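Local coordinates for oxidoreductase NdmD (Pseudomonas putida, PDB 6ICM), which oxidises NADH and passes electrons to the caffeine N-demethylases NdmA and NdmB, this chain being its [2Fe-2S] ferredoxin-type domain, at residues Thr43-Val48 with Trp70-Val75. Sequence-based numbering, arbitrary orientation.
Sequences TCITPV and WIMPCV. With FES (Fe2/s2 (inorganic) cluster), chain K.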
loop_
_atom_site.group_PDB
_atom_site.type_symbol
_atom_site.label_atom_id
_atom_site.label_comp_id
_atom_site.label_asym_id
_atom_site.label_seq_id
_atom_site.Cartn_x
_atom_site.Cartn_y
_atom_site.Cartn_z
ATOM N N THR D 43 -16.971 -24.187 38.769
ATOM C CA THR D 43 -16.149 -23.442 39.718
ATOM C C THR D 43 -16.619 -23.678 41.139
ATOM O O THR D 43 -15.801 -23.688 42.062
ATOM C CB THR D 43 -16.103 -21.938 39.397
ATOM O OG1 THR D 43 -17.413 -21.433 39.120
ATOM C CG2 THR D 43 -15.179 -21.673 38.205
ATOM N N CYS D 44 -17.902 -23.918 41.331
ATOM C CA CYS D 44 -18.385 -24.225 42.669
ATOM C C CYS D 44 -18.014 -25.612 43.127
ATOM O O CYS D 44 -18.622 -26.043 44.102
ATOM C CB CYS D 44 -19.902 -24.070 42.723
ATOM S SG CYS D 44 -20.797 -25.461 42.011
ATOM N N ILE D 45 -17.102 -26.373 42.517
ATOM C CA ILE D 45 -16.853 -27.715 43.009
ATOM C C ILE D 45 -16.280 -27.608 44.407
ATOM O O ILE D 45 -15.443 -26.742 44.690
ATOM C CB ILE D 45 -15.935 -28.496 42.062
ATOM C CG1 ILE D 45 -15.999 -29.975 42.400
ATOM C CG2 ILE D 45 -14.504 -28.053 42.186
ATOM C CD1 ILE D 45 -15.040 -30.798 41.589
ATOM N N THR D 46 -16.818 -28.402 45.315
ATOM C CA THR D 46 -16.373 -28.419 46.696
ATOM C C THR D 46 -16.238 -29.874 47.116
ATOM O O THR D 46 -16.850 -30.768 46.513
ATOM C CB THR D 46 -17.333 -27.664 47.639
ATOM O OG1 THR D 46 -18.350 -28.541 48.112
ATOM C CG2 THR D 46 -18.017 -26.553 46.924
ATOM N N PRO D 47 -15.406 -30.149 48.112
ATOM C CA PRO D 47 -15.092 -31.539 48.433
ATOM C C PRO D 47 -15.919 -32.064 49.589
ATOM O O PRO D 47 -16.325 -31.303 50.464
ATOM C CB PRO D 47 -13.605 -31.463 48.776
ATOM C CG PRO D 47 -13.477 -30.156 49.407
ATOM C CD PRO D 47 -14.459 -29.228 48.748
ATOM N N VAL D 48 -16.167 -33.367 49.594
ATOM C CA VAL D 48 -17.046 -34.003 50.562
ATOM C C VAL D 48 -16.229 -34.997 51.377
ATOM O O VAL D 48 -15.397 -35.733 50.823
ATOM C CB VAL D 48 -18.213 -34.694 49.845
ATOM C CG1 VAL D 48 -19.047 -35.491 50.821
ATOM C CG2 VAL D 48 -19.032 -33.652 49.089
ATOM N N TRP D 70 -16.834 -35.379 45.884
ATOM C CA TRP D 70 -17.111 -34.076 45.286
ATOM C C TRP D 70 -18.608 -33.859 45.141
ATOM O O TRP D 70 -19.394 -34.808 45.092
ATOM C CB TRP D 70 -16.496 -33.935 43.903
ATOM C CG TRP D 70 -15.084 -34.274 43.834
ATOM C CD1 TRP D 70 -14.539 -35.424 43.340
ATOM C CD2 TRP D 70 -13.997 -33.460 44.259
ATOM N NE1 TRP D 70 -13.167 -35.373 43.433
ATOM C CE2 TRP D 70 -12.809 -34.175 43.988
ATOM C CE3 TRP D 70 -13.908 -32.197 44.835
ATOM C CZ2 TRP D 70 -11.552 -33.670 44.282
ATOM C CZ3 TRP D 70 -12.656 -31.688 45.121
ATOM C CH2 TRP D 70 -11.493 -32.425 44.844
ATOM N N ILE D 71 -18.986 -32.585 45.030
ATOM C CA ILE D 71 -20.374 -32.192 44.817
ATOM C C ILE D 71 -20.376 -30.788 44.237
ATOM O O ILE D 71 -19.515 -29.965 44.559
ATOM C CB ILE D 71 -21.215 -32.260 46.123
ATOM C CG1 ILE D 71 -22.698 -32.075 45.799
ATOM C CG2 ILE D 71 -20.782 -31.186 47.129
ATOM C CD1 ILE D 71 -23.615 -32.212 46.954
ATOM N N MET D 72 -21.346 -30.517 43.363
ATOM C CA MET D 72 -21.569 -29.198 42.797
ATOM C C MET D 72 -22.793 -28.605 43.487
ATOM O O MET D 72 -23.934 -28.972 43.154
ATOM C CB MET D 72 -21.781 -29.292 41.283
ATOM C CG MET D 72 -20.852 -30.290 40.589
ATOM S SD MET D 72 -19.083 -29.886 40.706
ATOM C CE MET D 72 -19.162 -28.176 40.171
ATOM N N PRO D 73 -22.619 -27.725 44.475
ATOM C CA PRO D 73 -23.766 -27.293 45.291
ATOM C C PRO D 73 -24.792 -26.470 44.551
ATOM O O PRO D 73 -25.918 -26.333 45.051
ATOM C CB PRO D 73 -23.115 -26.475 46.412
ATOM C CG PRO D 73 -21.731 -26.198 45.945
ATOM C CD PRO D 73 -21.339 -27.343 45.083
ATOM N N CYS D 74 -24.460 -25.917 43.388
ATOM C CA CYS D 74 -25.422 -25.077 42.695
ATOM C C CYS D 74 -26.637 -25.862 42.227
ATOM O O CYS D 74 -27.703 -25.259 42.045
ATOM C CB CYS D 74 -24.760 -24.396 41.501
ATOM S SG CYS D 74 -24.167 -25.553 40.245
ATOM N N VAL D 75 -26.504 -27.182 42.019
ATOM C CA VAL D 75 -27.585 -27.957 41.417
ATOM C C VAL D 75 -27.751 -29.306 42.098
ATOM O O VAL D 75 -28.790 -29.955 41.943
ATOM C CB VAL D 75 -27.376 -28.149 39.898
ATOM C CG1 VAL D 75 -27.247 -26.814 39.175
ATOM C CG2 VAL D 75 -26.180 -29.052 39.597
HETATM FE FE1 FES K . -20.751 -23.497 37.782
HETATM FE FE2 FES K . -22.013 -24.952 40.128
HETATM S S1 FES K . -21.492 -22.862 39.738
HETATM S S2 FES K . -21.278 -25.583 38.144
#
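Cys44 and Cys74 meet at one iron of the [2Fe-2S] cluster: Cys44 SG binds FE2 at 2.3 Å and Cys74 SG at 2.2 Å. They are two of the four cysteines of a ferredoxin-type site, Cys36 and Cys41 probably binding the other iron. Beyond the cysteines, strands 46-48 and 70-71 pair antiparallel, and Thr46 and Ile71 form a hydrogen-bonded pair. Thr46 N donates to Ile71 O (3.2 Å, 166° at the hydrogen), while Ile71 N returns a more bent bond to Thr46 O. Met72, folded at chi2 and chi3, curls back so that SD lies 3.5 Å from Ile45 CG1 and CE touches Cys44 SG; its methyl also lies 3.9 Å from cluster sulfide S2. Ile45, with CG1 anti to the backbone N (chi1 -165°), sets its CD1 3.5 Å above the plane of the Trp70 ring, out toward the rim and nearest CE3. Pro47 CB approaches the same indole obliquely at CZ3. An alanine in place of Trp70 would probably leave Ile45 CD1 and Pro47 CB without their shared packing surface. Where Thr46 and Ile71 lie side by side, pointing the same way, Thr46 CG2 meets the Pro73 ring tip to tip. The side chains of Val48 and Ile71 cross obliquely, CG2 to CG2 at 3.6 Å. Leu21 and Leu22 of helix 21-27 cover Ile71, Pro73 and Cys74, while Leu53 of strand 50-54 packs on Val48 and Ile71.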